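Phosphodiesterase (Trypanosoma brucei brucei, PDB 5H2Q) belongs to the all-helical phosphodiesterase family of the HD clan and, in this model, carries a zinc ion, a magnesium ion and the ligand LLI. Local coordinates at residues A[133-137]-A[138-142]; A[248-251]-A[252-256]; A[259-262]-A[263-267]; A[277-280]-A[281-284]. All coordinates share one frame; numbering follows the deposited sequence.

Interaction 1 of 4, residues A[133-137]-A[138-142]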
loop_
_atom_site.group_PDB
_atom_site.type_symbol
_atom_site.label_atom_id
_atom_site.label_comp_id
_atom_site.label_asym_id
_atom_site.label_seq_id
_atom_site.Cartn_x
_atom_site.Cartn_y
_atom_site.Cartn_z
ATOM N N MET A 133 13.577 -1.961 -3.075
ATOM C CA MET A 133 14.558 -2.901 -3.630
ATOM C C MET A 133 14.412 -4.279 -2.980
ATOM O O MET A 133 15.268 -5.154 -3.183
ATOM C CB MET A 133 15.987 -2.370 -3.387
ATOM C CG MET A 133 16.356 -1.125 -4.185
ATOM S SD MET A 133 17.638 -0.111 -3.363
ATOM C CE MET A 133 18.948 -1.333 -3.087
ATOM N N GLY A 134 13.328 -4.465 -2.223
ATOM C CA GLY A 134 13.061 -5.712 -1.524
ATOM C C GLY A 134 13.929 -5.857 -0.288
ATOM O O GLY A 134 14.182 -6.971 0.175
ATOM N N LEU A 135 14.381 -4.727 0.257
ATOM C CA LEU A 135 15.209 -4.711 1.453
ATOM C C LEU A 135 14.578 -3.792 2.458
ATOM O O LEU A 135 14.114 -2.708 2.084
ATOM C CB LEU A 135 16.624 -4.233 1.118
ATOM C CG LEU A 135 17.403 -5.053 0.084
ATOM C CD1 LEU A 135 18.535 -4.242 -0.479
ATOM C CD2 LEU A 135 17.888 -6.393 0.673
ATOM N N ASN A 136 14.499 -4.225 3.715
ATOM C CA ASN A 136 13.843 -3.393 4.736
ATOM C C ASN A 136 14.735 -2.229 5.250
ATOM O O ASN A 136 15.911 -2.138 4.867
ATOM C CB ASN A 136 13.299 -4.251 5.883
ATOM C CG ASN A 136 14.335 -4.921 6.743
ATOM O OD1 ASN A 136 15.522 -4.591 6.701
ATOM N ND2 ASN A 136 13.900 -5.897 7.554
ATOM N N ASN A 137 14.170 -1.323 6.092
ATOM C CA ASN A 137 14.918 -0.182 6.643
ATOM C C ASN A 137 16.175 -0.646 7.381
ATOM O O ASN A 137 17.250 -0.072 7.190
ATOM C CB ASN A 137 14.057 0.649 7.589
ATOM C CG ASN A 137 13.074 1.543 6.866
ATOM O OD1 ASN A 137 13.140 1.701 5.640
ATOM N ND2 ASN A 137 12.068 2.033 7.587
ATOM N N SER A 138 16.033 -1.683 8.224
ATOM C CA SER A 138 17.151 -2.236 9.007
ATOM C C SER A 138 18.359 -2.570 8.129
ATOM O O SER A 138 19.486 -2.216 8.500
ATOM C CB SER A 138 16.700 -3.482 9.763
ATOM O OG SER A 138 17.711 -3.828 10.696
ATOM N N PHE A 139 18.136 -3.187 6.951
ATOM C CA PHE A 139 19.220 -3.551 6.016
ATOM C C PHE A 139 20.114 -2.357 5.683
ATOM O O PHE A 139 21.344 -2.490 5.697
ATOM C CB PHE A 139 18.665 -4.158 4.712
ATOM C CG PHE A 139 19.745 -4.605 3.748
ATOM C CD1 PHE A 139 20.275 -3.723 2.808
ATOM C CD2 PHE A 139 20.242 -5.905 3.784
ATOM C CE1 PHE A 139 21.286 -4.129 1.932
ATOM C CE2 PHE A 139 21.272 -6.300 2.924
ATOM C CZ PHE A 139 21.778 -5.415 2.002
ATOM N N TYR A 140 19.504 -1.211 5.340
ATOM C CA TYR A 140 20.249 -0.007 4.976
ATOM C C TYR A 140 21.097 0.510 6.130
ATOM O O TYR A 140 22.186 1.022 5.895
ATOM C CB TYR A 140 19.296 1.091 4.484
ATOM C CG TYR A 140 18.655 0.712 3.173
ATOM C CD1 TYR A 140 19.306 0.945 1.965
ATOM C CD2 TYR A 140 17.453 0.005 3.143
ATOM C CE1 TYR A 140 18.748 0.541 0.754
ATOM C CE2 TYR A 140 16.874 -0.382 1.936
ATOM C CZ TYR A 140 17.530 -0.120 0.746
ATOM O OH TYR A 140 16.992 -0.552 -0.439
ATOM N N LEU A 141 20.618 0.352 7.363
ATOM C CA LEU A 141 21.379 0.801 8.533
ATOM C C LEU A 141 22.485 -0.152 8.950
ATOM O O LEU A 141 23.566 0.308 9.320
ATOM C CB LEU A 141 20.445 1.106 9.707
ATOM C CG LEU A 141 19.355 2.141 9.392
ATOM C CD1 LEU A 141 18.291 2.129 10.466
ATOM C CD2 LEU A 141 19.946 3.560 9.178
ATOM N N LYS A 142 22.227 -1.469 8.898
ATOM C CA LYS A 142 23.204 -2.497 9.284
ATOM C C LYS A 142 24.394 -2.529 8.329
ATOM O O LYS A 142 25.504 -2.840 8.763
ATOM C CB LYS A 142 22.547 -3.890 9.303
ATOM C CG LYS A 142 21.552 -4.096 10.426
ATOM C CD LYS A 142 21.047 -5.531 10.486
ATOM C CE LYS A 142 20.247 -5.955 9.272
ATOM N NZ LYS A 142 19.634 -7.290 9.476
HETATM O O HOH W 1 14.454 -1.706 -0.430
#
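An N-cap joins Asn-136 to Phe-139 at the start of helix 137-142, in the all-helical fold of this phosphodiesterase. The carboxamide oxygen Asn-136 OD1 accepts the amide proton of Phe-139 N at 3.0 Å, with the donor almost in line with the side-chain C=O (166°). CG of Asn-136 lies between its own N and carbonyl carbon (chi1 68°), and this torsion brings OD1 to the amide of Phe-139 in the first turn of the helix. The backbone oxygen of Asn-136 adds only a weak bond to the same N-H, and Asn-137 O makes weak bonds to the amides of Tyr-140 and Leu-141. The side chain of Asn-137 turns to another helix, with OD1 hydrogen-bonded to Leu-160 N and ND2 to Glu-161 OE1.

Before the cap, Leu-135 packs against both aromatic residues that follow. Its CD2 methyl sits over the middle of one face of the Phe-139 ring, 3.9 Å from the centroid, as a CH-pi contact. The other branch, CD1, comes 3.7 Å from CE1 of that ring, while Leu-135 CB touches Tyr-140 CE2 at 3.9 Å. The Tyr-140 ring is approached at its edge by the carbonyl oxygens of Leu-135 and Asn-136, and by the sulfur of Met-133. This Met-aromatic contact is tentative, because Met-133 was modelled in two conformers. A water close to the Tyr-140 ring plane ties the hydroxyl to the loop: it lies 2.8 Å from Tyr-140 OH and accepts from Met-133 N at 2.8 Å and Leu-135 N at 3.1 Å.

Interaction 2 of 4, residues A[248-251]-A[252-256]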
loop_
_atom_site.group_PDB
_atom_site.type_symbol
_atom_site.label_atom_id
_atom_site.label_comp_id
_atom_site.label_asym_id
_atom_site.label_seq_id
_atom_site.Cartn_x
_atom_site.Cartn_y
_atom_site.Cartn_z
ATOM N N LYS A 248 -7.754 -11.345 2.676
ATOM C CA LYS A 248 -8.211 -11.822 1.370
ATOM C C LYS A 248 -8.650 -13.298 1.319
ATOM O O LYS A 248 -8.299 -14.037 2.247
ATOM C CB LYS A 248 -7.113 -11.556 0.326
ATOM C CG LYS A 248 -6.605 -10.096 0.272
ATOM C CD LYS A 248 -7.769 -9.076 0.290
ATOM C CE LYS A 248 -7.329 -7.648 0.102
ATOM N NZ LYS A 248 -6.836 -7.436 -1.288
ATOM N N PRO A 249 -9.304 -13.795 0.222
ATOM C CA PRO A 249 -9.590 -15.251 0.143
ATOM C C PRO A 249 -8.268 -16.037 0.237
ATOM O O PRO A 249 -7.218 -15.498 -0.135
ATOM C CB PRO A 249 -10.253 -15.418 -1.219
ATOM C CG PRO A 249 -10.828 -14.049 -1.539
ATOM C CD PRO A 249 -9.803 -13.092 -0.982
ATOM N N PHE A 250 -8.298 -17.275 0.790
ATOM C CA PHE A 250 -7.069 -18.032 1.078
ATOM C C PHE A 250 -6.112 -18.176 -0.078
ATOM O O PHE A 250 -4.934 -17.902 0.122
ATOM C CB PHE A 250 -7.348 -19.419 1.693
ATOM C CG PHE A 250 -6.098 -20.036 2.297
ATOM C CD1 PHE A 250 -5.636 -19.635 3.546
ATOM C CD2 PHE A 250 -5.380 -21.008 1.608
ATOM C CE1 PHE A 250 -4.468 -20.187 4.092
ATOM C CE2 PHE A 250 -4.219 -21.563 2.156
ATOM C CZ PHE A 250 -3.772 -21.152 3.396
ATOM N N ASP A 251 -6.579 -18.603 -1.252
ATOM C CA ASP A 251 -5.715 -18.759 -2.438
ATOM C C ASP A 251 -4.903 -17.476 -2.701
ATOM O O ASP A 251 -3.762 -17.549 -3.169
ATOM C CB ASP A 251 -6.566 -19.097 -3.682
ATOM C CG ASP A 251 -5.775 -19.501 -4.915
ATOM O OD1 ASP A 251 -4.930 -20.413 -4.808
ATOM O OD2 ASP A 251 -6.054 -18.952 -6.006
ATOM N N ILE A 252 -5.512 -16.305 -2.425
ATOM C CA ILE A 252 -4.880 -15.002 -2.639
ATOM C C ILE A 252 -3.877 -14.698 -1.520
ATOM O O ILE A 252 -2.723 -14.355 -1.810
ATOM C CB ILE A 252 -5.970 -13.898 -2.808
ATOM C CG1 ILE A 252 -6.706 -14.090 -4.156
ATOM C CG2 ILE A 252 -5.360 -12.481 -2.721
ATOM C CD1 ILE A 252 -8.126 -13.447 -4.237
ATOM N N SER A 253 -4.339 -14.781 -0.259
ATOM C CA SER A 253 -3.551 -14.549 0.960
ATOM C C SER A 253 -2.286 -15.425 0.947
ATOM O O SER A 253 -1.198 -14.919 1.237
ATOM C CB SER A 253 -4.388 -14.853 2.193
ATOM O OG SER A 253 -3.782 -14.309 3.349
ATOM N N ARG A 254 -2.423 -16.708 0.526
ATOM C CA ARG A 254 -1.298 -17.647 0.407
ATOM C C ARG A 254 -0.261 -17.190 -0.627
ATOM O O ARG A 254 0.937 -17.284 -0.351
ATOM C CB ARG A 254 -1.807 -19.082 0.138
ATOM C CG ARG A 254 -0.725 -20.126 -0.151
ATOM C CD ARG A 254 -1.330 -21.508 -0.327
ATOM N NE ARG A 254 -0.455 -22.553 0.206
ATOM C CZ ARG A 254 0.353 -23.312 -0.529
ATOM N NH1 ARG A 254 1.115 -24.233 0.048
ATOM N NH2 ARG A 254 0.401 -23.161 -1.847
ATOM N N GLN A 255 -0.709 -16.738 -1.830
ATOM C CA GLN A 255 0.182 -16.240 -2.876
ATOM C C GLN A 255 0.962 -14.996 -2.400
ATOM O O GLN A 255 2.156 -14.900 -2.666
ATOM C CB GLN A 255 -0.555 -16.020 -4.203
ATOM C CG GLN A 255 -0.966 -17.318 -4.918
ATOM C CD GLN A 255 -1.709 -17.048 -6.210
ATOM O OE1 GLN A 255 -2.931 -17.130 -6.266
ATOM N NE2 GLN A 255 -0.985 -16.715 -7.284
ATOM N N TRP A 256 0.308 -14.090 -1.621
ATOM C CA TRP A 256 1.007 -12.932 -1.062
ATOM C C TRP A 256 2.085 -13.409 -0.059
ATOM O O TRP A 256 3.195 -12.887 -0.068
ATOM C CB TRP A 256 0.033 -11.993 -0.344
ATOM C CG TRP A 256 -0.853 -11.195 -1.266
ATOM C CD1 TRP A 256 -2.218 -11.200 -1.300
ATOM C CD2 TRP A 256 -0.429 -10.297 -2.300
ATOM N NE1 TRP A 256 -2.670 -10.341 -2.275
ATOM C CE2 TRP A 256 -1.596 -9.783 -2.913
ATOM C CE3 TRP A 256 0.827 -9.878 -2.779
ATOM C CZ2 TRP A 256 -1.545 -8.894 -3.988
ATOM C CZ3 TRP A 256 0.872 -8.989 -3.846
ATOM C CH2 TRP A 256 -0.301 -8.473 -4.408
HETATM O O HOH W 2 -5.094 -8.985 -2.872
#
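Lys-248, Pro-249 and Ile-252 meet at the N-terminal start of helix 250-274, where Pro-249 takes the N-cap position. This is the close-packed side. Ile-252 has CG1 anti to its carbonyl carbon (chi1 -70°), which sends its two branches to different partners. The CG2 methyl crosses the root of the lysine, 3.6 Å from Lys-248 CB, and CD1 runs alongside the proline ring, 3.7 Å from Pro-249 CD. The first turn of the helix starts from Pro-249 O, which takes a nearly straight bond from Ser-253 N at 3.0 Å (N-H...O 173°) and a weak one from Ile-252 N. The Ser-253 hydroxyl is hydrogen-bonded to Asn-245 O.

The other flank is looser and reaches solvent. Arg-254 and Asp-251 are exposed, and their charged groups do not meet. Arg-254 instead lays its aliphatic part against Phe-250: CB stands over one face of the ring and CD lies 3.8 Å from Phe-250 CE2. Trp-331 of helix 318-334 meets the same ring, with the ring planes inclined at about 55°. Gln-255 OE1 approaches Asp-251 without bonding to it, while its NE2 is held by Glu-38.

Lys-248 NZ is hydrogen-bonded to Thr-99 OG1. One water also links it to Trp-256, a residue of the ligand pocket, accepting from Lys-248 NZ at 2.8 Å and from Trp-256 NE1, near the indole plane, also at 2.8 Å.

Interaction 3 of 4, residues A[259-262]-A[263-267]. With LLI ((4~{a}~{S},8~{a}~{R})-2-cycloheptyl-4-[4-methoxy-3-[2-(2-oxidanylideneimidazolidin-1-yl)ethoxy]phenyl]-4~{a},5,8,8~{a}-tetrahydrophthalazin-1-one), chain E.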
loop_
_atom_site.group_PDB
_atom_site.type_symbol
_atom_site.label_atom_id
_atom_site.label_comp_id
_atom_site.label_asym_id
_atom_site.label_seq_id
_atom_site.Cartn_x
_atom_site.Cartn_y
_atom_site.Cartn_z
ATOM N N ALA A 259 5.154 -14.714 -1.907
ATOM C CA ALA A 259 5.907 -13.589 -2.462
ATOM C C ALA A 259 6.732 -12.870 -1.364
ATOM O O ALA A 259 7.935 -12.633 -1.576
ATOM C CB ALA A 259 4.948 -12.602 -3.141
ATOM N N VAL A 260 6.102 -12.548 -0.208
ATOM C CA VAL A 260 6.806 -11.872 0.892
ATOM C C VAL A 260 7.953 -12.751 1.432
ATOM O O VAL A 260 9.044 -12.237 1.688
ATOM C CB VAL A 260 5.892 -11.326 2.020
ATOM C CG1 VAL A 260 5.455 -12.419 3.004
ATOM C CG2 VAL A 260 6.577 -10.184 2.762
ATOM N N THR A 261 7.699 -14.064 1.557
ATOM C CA THR A 261 8.696 -15.054 2.016
ATOM C C THR A 261 9.910 -15.031 1.098
ATOM O O THR A 261 11.024 -14.873 1.599
ATOM C CB THR A 261 8.057 -16.447 2.111
ATOM O OG1 THR A 261 7.036 -16.381 3.083
ATOM C CG2 THR A 261 9.064 -17.543 2.511
ATOM N N GLU A 262 9.698 -15.161 -0.240
ATOM C CA GLU A 262 10.785 -15.152 -1.211
ATOM C C GLU A 262 11.567 -13.850 -1.137
ATOM O O GLU A 262 12.796 -13.888 -1.091
ATOM C CB GLU A 262 10.298 -15.443 -2.641
ATOM C CG GLU A 262 11.396 -15.500 -3.699
ATOM C CD GLU A 262 12.592 -16.407 -3.426
ATOM O OE1 GLU A 262 13.702 -16.061 -3.888
ATOM O OE2 GLU A 262 12.439 -17.432 -2.720
ATOM N N GLU A 263 10.863 -12.707 -1.026
ATOM C CA GLU A 263 11.574 -11.440 -0.912
ATOM C C GLU A 263 12.445 -11.388 0.354
ATOM O O GLU A 263 13.626 -11.057 0.251
ATOM C CB GLU A 263 10.581 -10.266 -0.915
ATOM C CG GLU A 263 11.328 -8.949 -0.991
ATOM C CD GLU A 263 10.386 -7.811 -1.276
ATOM O OE1 GLU A 263 9.946 -7.684 -2.444
ATOM O OE2 GLU A 263 10.137 -7.014 -0.345
ATOM N N PHE A 264 11.867 -11.735 1.527
ATOM C CA PHE A 264 12.540 -11.744 2.824
ATOM C C PHE A 264 13.773 -12.649 2.795
ATOM O O PHE A 264 14.841 -12.232 3.233
ATOM C CB PHE A 264 11.566 -12.135 3.946
ATOM C CG PHE A 264 10.667 -11.036 4.477
ATOM C CD1 PHE A 264 10.471 -9.858 3.757
ATOM C CD2 PHE A 264 9.980 -11.196 5.671
ATOM C CE1 PHE A 264 9.627 -8.852 4.238
ATOM C CE2 PHE A 264 9.139 -10.185 6.158
ATOM C CZ PHE A 264 8.968 -9.019 5.437
ATOM N N TYR A 265 13.645 -13.836 2.175
ATOM C CA TYR A 265 14.748 -14.794 2.039
ATOM C C TYR A 265 15.889 -14.243 1.195
ATOM O O TYR A 265 17.061 -14.501 1.510
ATOM C CB TYR A 265 14.235 -16.127 1.454
ATOM C CG TYR A 265 13.470 -16.994 2.429
ATOM C CD1 TYR A 265 13.379 -16.653 3.777
ATOM C CD2 TYR A 265 12.859 -18.172 2.012
ATOM C CE1 TYR A 265 12.726 -17.476 4.688
ATOM C CE2 TYR A 265 12.200 -19.001 2.914
ATOM C CZ TYR A 265 12.124 -18.644 4.248
ATOM O OH TYR A 265 11.441 -19.439 5.132
ATOM N N ARG A 266 15.574 -13.455 0.146
ATOM C CA ARG A 266 16.614 -12.832 -0.676
ATOM C C ARG A 266 17.378 -11.789 0.130
ATOM O O ARG A 266 18.574 -11.604 -0.084
ATOM C CB ARG A 266 16.036 -12.199 -1.941
ATOM C CG ARG A 266 15.454 -13.228 -2.881
ATOM C CD ARG A 266 15.152 -12.662 -4.241
ATOM N NE ARG A 266 14.422 -13.649 -5.040
ATOM C CZ ARG A 266 13.995 -13.446 -6.281
ATOM N NH1 ARG A 266 14.224 -12.287 -6.890
ATOM N NH2 ARG A 266 13.339 -14.398 -6.925
ATOM N N GLN A 267 16.679 -11.084 1.041
ATOM C CA GLN A 267 17.362 -10.111 1.893
ATOM C C GLN A 267 18.328 -10.879 2.812
ATOM O O GLN A 267 19.492 -10.491 2.941
ATOM C CB GLN A 267 16.378 -9.290 2.735
ATOM C CG GLN A 267 17.115 -8.432 3.779
ATOM C CD GLN A 267 16.256 -7.444 4.518
ATOM O OE1 GLN A 267 15.279 -6.920 3.990
ATOM N NE2 GLN A 267 16.633 -7.134 5.749
HETATM C C2 LLI E . 3.952 -10.539 6.075
HETATM C C3 LLI E . 3.106 -10.508 4.946
HETATM O O1 LLI E . 4.164 -11.775 6.638
HETATM C C12 LLI E . 5.003 -5.650 5.468
HETATM C C14 LLI E . 6.385 -4.954 5.567
HETATM C C15 LLI E . 6.922 -4.884 6.994
HETATM C C16 LLI E . 3.917 -4.811 6.162
HETATM C C17 LLI E . 4.025 -3.339 5.845
HETATM C C18 LLI E . 6.330 -3.561 4.919
HETATM C C19 LLI E . 5.142 -2.765 5.398
HETATM C C21 LLI E . 7.005 -6.159 9.149
HETATM C C22 LLI E . 7.934 -7.430 9.268
HETATM C C23 LLI E . 5.762 -6.205 10.091
HETATM C C24 LLI E . 8.542 -7.747 10.636
HETATM C C25 LLI E . 5.972 -6.364 11.595
HETATM C C26 LLI E . 6.307 -7.786 12.063
HETATM C C27 LLI E . 7.624 -8.452 11.632
HETATM C C28 LLI E . 5.003 -11.849 7.800
HETATM C C29 LLI E . 5.149 -13.304 8.141
HETATM C C4 LLI E . 4.605 -9.382 6.478
HETATM C C5 LLI E . 2.950 -9.323 4.235
HETATM C C6 LLI E . 4.443 -8.195 5.766
HETATM C C7 LLI E . 3.618 -8.181 4.644
HETATM O O8 LLI E . 2.475 -11.686 4.647
HETATM C C9 LLI E . 1.795 -11.781 3.391
HETATM C C10 LLI E . 5.154 -6.970 6.204
HETATM N N11 LLI E . 5.925 -7.114 7.268
HETATM N N13 LLI E . 6.609 -6.022 7.734
HETATM O O20 LLI E . 7.542 -3.927 7.429
HETATM N N30 LLI E . 6.135 -13.998 7.297
HETATM C C31 LLI E . 7.435 -13.413 6.958
HETATM C C32 LLI E . 5.825 -15.027 6.449
HETATM C C33 LLI E . 8.051 -14.471 6.052
HETATM N N34 LLI E . 6.913 -15.311 5.716
HETATM O O35 LLI E . 4.750 -15.610 6.413
#
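Thr-261 works in two directions at once, its methyl on Tyr-265 and its hydroxyl on the bound ligand. CG2 lies over one face of the Tyr-265 ring, offset toward the rim and 3.8 Å from the centroid, a CH-pi contact between side chains that run side by side. With OG1 anti to the carbonyl carbon (chi1 -63°), the hydroxyl oxygen accepts from LLI N34 at 2.8 Å; it is also hydrogen-bonded to Ala-257 O, one turn back. Val-260 repeats the pattern one residue earlier. Its CG2 rests on a face of the Phe-264 ring, 3.9 Å from the centroid, while CG1 touches LLI O8 at 3.5 Å. Phe-264 CD2 in turn comes within 3.6 Å of LLI C31.

These pairs stand four residues apart on helix 250-274, whose regular backbone bonds bring each aromatic ring beside the methyl one turn before it; Val-260, Thr-261 and Phe-264 belong to the ligand pocket.

Glu-262 and Arg-266 form a salt bridge with the same spacing. Glu-262 OE1 uses its anti lone pair to take Arg-266 NE at 2.8 Å, only 4° out of the guanidinium plane, and the carboxylate stands 72° from that plane. The second oxygen, OE2, forms a salt bridge with Arg-284 NH1.

Interaction 4 of 4, residues A[277-280]-A[281-284]. With LLI ((4~{a}~{S},8~{a}~{R})-2-cycloheptyl-4-[4-methoxy-3-[2-(2-oxidanylideneimidazolidin-1-yl)ethoxy]phenyl]-4~{a},5,8,8~{a}-tetrahydrophthalazin-1-one), chain E.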
loop_
_atom_site.group_PDB
_atom_site.type_symbol
_atom_site.label_atom_id
_atom_site.label_comp_id
_atom_site.label_asym_id
_atom_site.label_seq_id
_atom_site.Cartn_x
_atom_site.Cartn_y
_atom_site.Cartn_z
ATOM N N GLU A 277 23.963 -9.340 10.612
ATOM C CA GLU A 277 22.954 -10.097 11.361
ATOM C C GLU A 277 21.734 -10.412 10.465
ATOM O O GLU A 277 21.286 -9.529 9.726
ATOM C CB GLU A 277 22.510 -9.271 12.588
ATOM C CG GLU A 277 21.535 -9.971 13.515
ATOM C CD GLU A 277 21.268 -9.202 14.792
ATOM O OE1 GLU A 277 21.953 -9.479 15.803
ATOM O OE2 GLU A 277 20.402 -8.298 14.772
ATOM N N VAL A 278 21.233 -11.672 10.522
ATOM C CA VAL A 278 20.051 -12.149 9.781
ATOM C C VAL A 278 18.986 -12.590 10.801
ATOM O O VAL A 278 19.246 -13.498 11.594
ATOM C CB VAL A 278 20.355 -13.319 8.799
ATOM C CG1 VAL A 278 19.130 -13.666 7.947
ATOM C CG2 VAL A 278 21.564 -13.038 7.917
ATOM N N LEU A 279 17.789 -11.964 10.771
ATOM C CA LEU A 279 16.710 -12.372 11.669
ATOM C C LEU A 279 16.102 -13.671 11.107
ATOM O O LEU A 279 16.127 -13.871 9.884
ATOM C CB LEU A 279 15.652 -11.263 11.861
ATOM C CG LEU A 279 16.150 -9.918 12.406
ATOM C CD1 LEU A 279 15.035 -8.884 12.415
ATOM C CD2 LEU A 279 16.740 -10.054 13.800
ATOM N N PRO A 280 15.622 -14.595 11.974
ATOM C CA PRO A 280 15.121 -15.900 11.480
ATOM C C PRO A 280 14.094 -15.856 10.343
ATOM O O PRO A 280 14.092 -16.741 9.489
ATOM C CB PRO A 280 14.535 -16.570 12.735
ATOM C CG PRO A 280 14.516 -15.520 13.791
ATOM C CD PRO A 280 15.580 -14.531 13.448
ATOM N N MET A 281 13.248 -14.821 10.322
ATOM C CA MET A 281 12.208 -14.582 9.313
ATOM C C MET A 281 12.784 -14.441 7.882
ATOM O O MET A 281 12.074 -14.693 6.903
ATOM C CB MET A 281 11.488 -13.282 9.687
ATOM C CG MET A 281 10.108 -13.202 9.178
ATOM S SD MET A 281 9.360 -11.629 9.609
ATOM C CE MET A 281 8.546 -12.080 11.143
ATOM N N PHE A 282 14.064 -14.025 7.778
ATOM C CA PHE A 282 14.771 -13.779 6.516
ATOM C C PHE A 282 15.781 -14.889 6.122
ATOM O O PHE A 282 16.432 -14.780 5.087
ATOM C CB PHE A 282 15.465 -12.394 6.581
ATOM C CG PHE A 282 14.571 -11.233 6.964
ATOM C CD1 PHE A 282 14.269 -10.973 8.298
ATOM C CD2 PHE A 282 14.032 -10.400 5.993
ATOM C CE1 PHE A 282 13.442 -9.901 8.652
ATOM C CE2 PHE A 282 13.205 -9.329 6.345
ATOM C CZ PHE A 282 12.905 -9.091 7.672
ATOM N N ASP A 283 15.870 -15.975 6.915
ATOM C CA ASP A 283 16.799 -17.094 6.709
ATOM C C ASP A 283 16.295 -18.169 5.702
ATOM O O ASP A 283 15.402 -18.934 6.026
ATOM C CB ASP A 283 17.136 -17.703 8.071
ATOM C CG ASP A 283 18.530 -18.262 8.169
ATOM O OD1 ASP A 283 18.912 -19.056 7.284
ATOM O OD2 ASP A 283 19.227 -17.931 9.147
ATOM N N ARG A 284 16.860 -18.206 4.486
ATOM C CA ARG A 284 16.460 -19.108 3.388
ATOM C C ARG A 284 16.817 -20.572 3.640
ATOM O O ARG A 284 15.924 -21.421 3.565
ATOM C CB ARG A 284 17.029 -18.614 2.043
ATOM C CG ARG A 284 16.898 -19.575 0.861
ATOM C CD ARG A 284 15.840 -19.135 -0.114
ATOM N NE ARG A 284 16.194 -17.880 -0.777
ATOM C CZ ARG A 284 15.803 -17.549 -2.001
ATOM N NH1 ARG A 284 15.068 -18.388 -2.720
ATOM N NH2 ARG A 284 16.162 -16.386 -2.525
HETATM C C2 LLI E . 3.952 -10.539 6.075
HETATM C C3 LLI E . 3.106 -10.508 4.946
HETATM O O1 LLI E . 4.164 -11.775 6.638
HETATM C C12 LLI E . 5.003 -5.650 5.468
HETATM C C14 LLI E . 6.385 -4.954 5.567
HETATM C C15 LLI E . 6.922 -4.884 6.994
HETATM C C16 LLI E . 3.917 -4.811 6.162
HETATM C C17 LLI E . 4.025 -3.339 5.845
HETATM C C18 LLI E . 6.330 -3.561 4.919
HETATM C C19 LLI E . 5.142 -2.765 5.398
HETATM C C21 LLI E . 7.005 -6.159 9.149
HETATM C C22 LLI E . 7.934 -7.430 9.268
HETATM C C23 LLI E . 5.762 -6.205 10.091
HETATM C C24 LLI E . 8.542 -7.747 10.636
HETATM C C25 LLI E . 5.972 -6.364 11.595
HETATM C C26 LLI E . 6.307 -7.786 12.063
HETATM C C27 LLI E . 7.624 -8.452 11.632
HETATM C C28 LLI E . 5.003 -11.849 7.800
HETATM C C29 LLI E . 5.149 -13.304 8.141
HETATM C C4 LLI E . 4.605 -9.382 6.478
HETATM C C5 LLI E . 2.950 -9.323 4.235
HETATM C C6 LLI E . 4.443 -8.195 5.766
HETATM C C7 LLI E . 3.618 -8.181 4.644
HETATM O O8 LLI E . 2.475 -11.686 4.647
HETATM C C9 LLI E . 1.795 -11.781 3.391
HETATM C C10 LLI E . 5.154 -6.970 6.204
HETATM N N11 LLI E . 5.925 -7.114 7.268
HETATM N N13 LLI E . 6.609 -6.022 7.734
HETATM O O20 LLI E . 7.542 -3.927 7.429
HETATM N N30 LLI E . 6.135 -13.998 7.297
HETATM C C31 LLI E . 7.435 -13.413 6.958
HETATM C C32 LLI E . 5.825 -15.027 6.449
HETATM C C33 LLI E . 8.051 -14.471 6.052
HETATM N N34 LLI E . 6.913 -15.311 5.716
HETATM O O35 LLI E . 4.750 -15.610 6.413
HETATM O O HOH W 3 18.614 -16.144 11.764
#
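The Phe-282 ring has Leu-279 O at its edge, in plane and 3.8 Å from CD1, and stacks with the Phe-264 ring of helix 250-274. Leu-279 CB also approaches CD1 of the ring, at 3.8 Å, and Val-278 CG1 reaches Phe-282 CB at 4.1 Å.

The backbone closes these contacts into a short 3-10 turn. Phe-282 N donates to Leu-279 O at 3.0 Å and Asp-283 N to Pro-280 O at 3.2 Å.

Met-281 leaves the turn for the ligand pocket. CG is anti to its backbone N (chi1 -155°), which carries the thioether away from the preceding residues until CG meets LLI C31 at 3.5 Å; CE lies against LLI C27. A water also donates to Val-278 O at 2.7 Å and to Asp-283 OD2, closing a second link across the turn, while Asp-283 OD1 forms a salt bridge with Lys-272.

The turn belongs to the loop between helices 250-274 and 290-312. It lies at the surface against the first of these, where Val-278 touches Glu-271 and Arg-284 packs on Tyr-265.

The four contacts follow in series along the chain. Interactions 2 and 3 share helix 250-274, their centres about 16 Å apart; interaction 4 lies in the loop after it, with its centre about 10 Å from that of interaction 3. Those two touch through the Glu-262 to Arg-284 salt bridge, and both touch LLI, so helix and loop together form part of one pocket wall. Interaction 1, at the loop and start of helix 137-142, joins them by probable hydrogen bonds, Asn-136 N to Gln-267 OE1 of interaction 3 and Lys-142 NZ to Glu-277 O of interaction 4. Interaction 2 touches neither interaction 1 (centres about 26 Å apart) nor interaction 4, yet contributes Trp-256 to the same pocket.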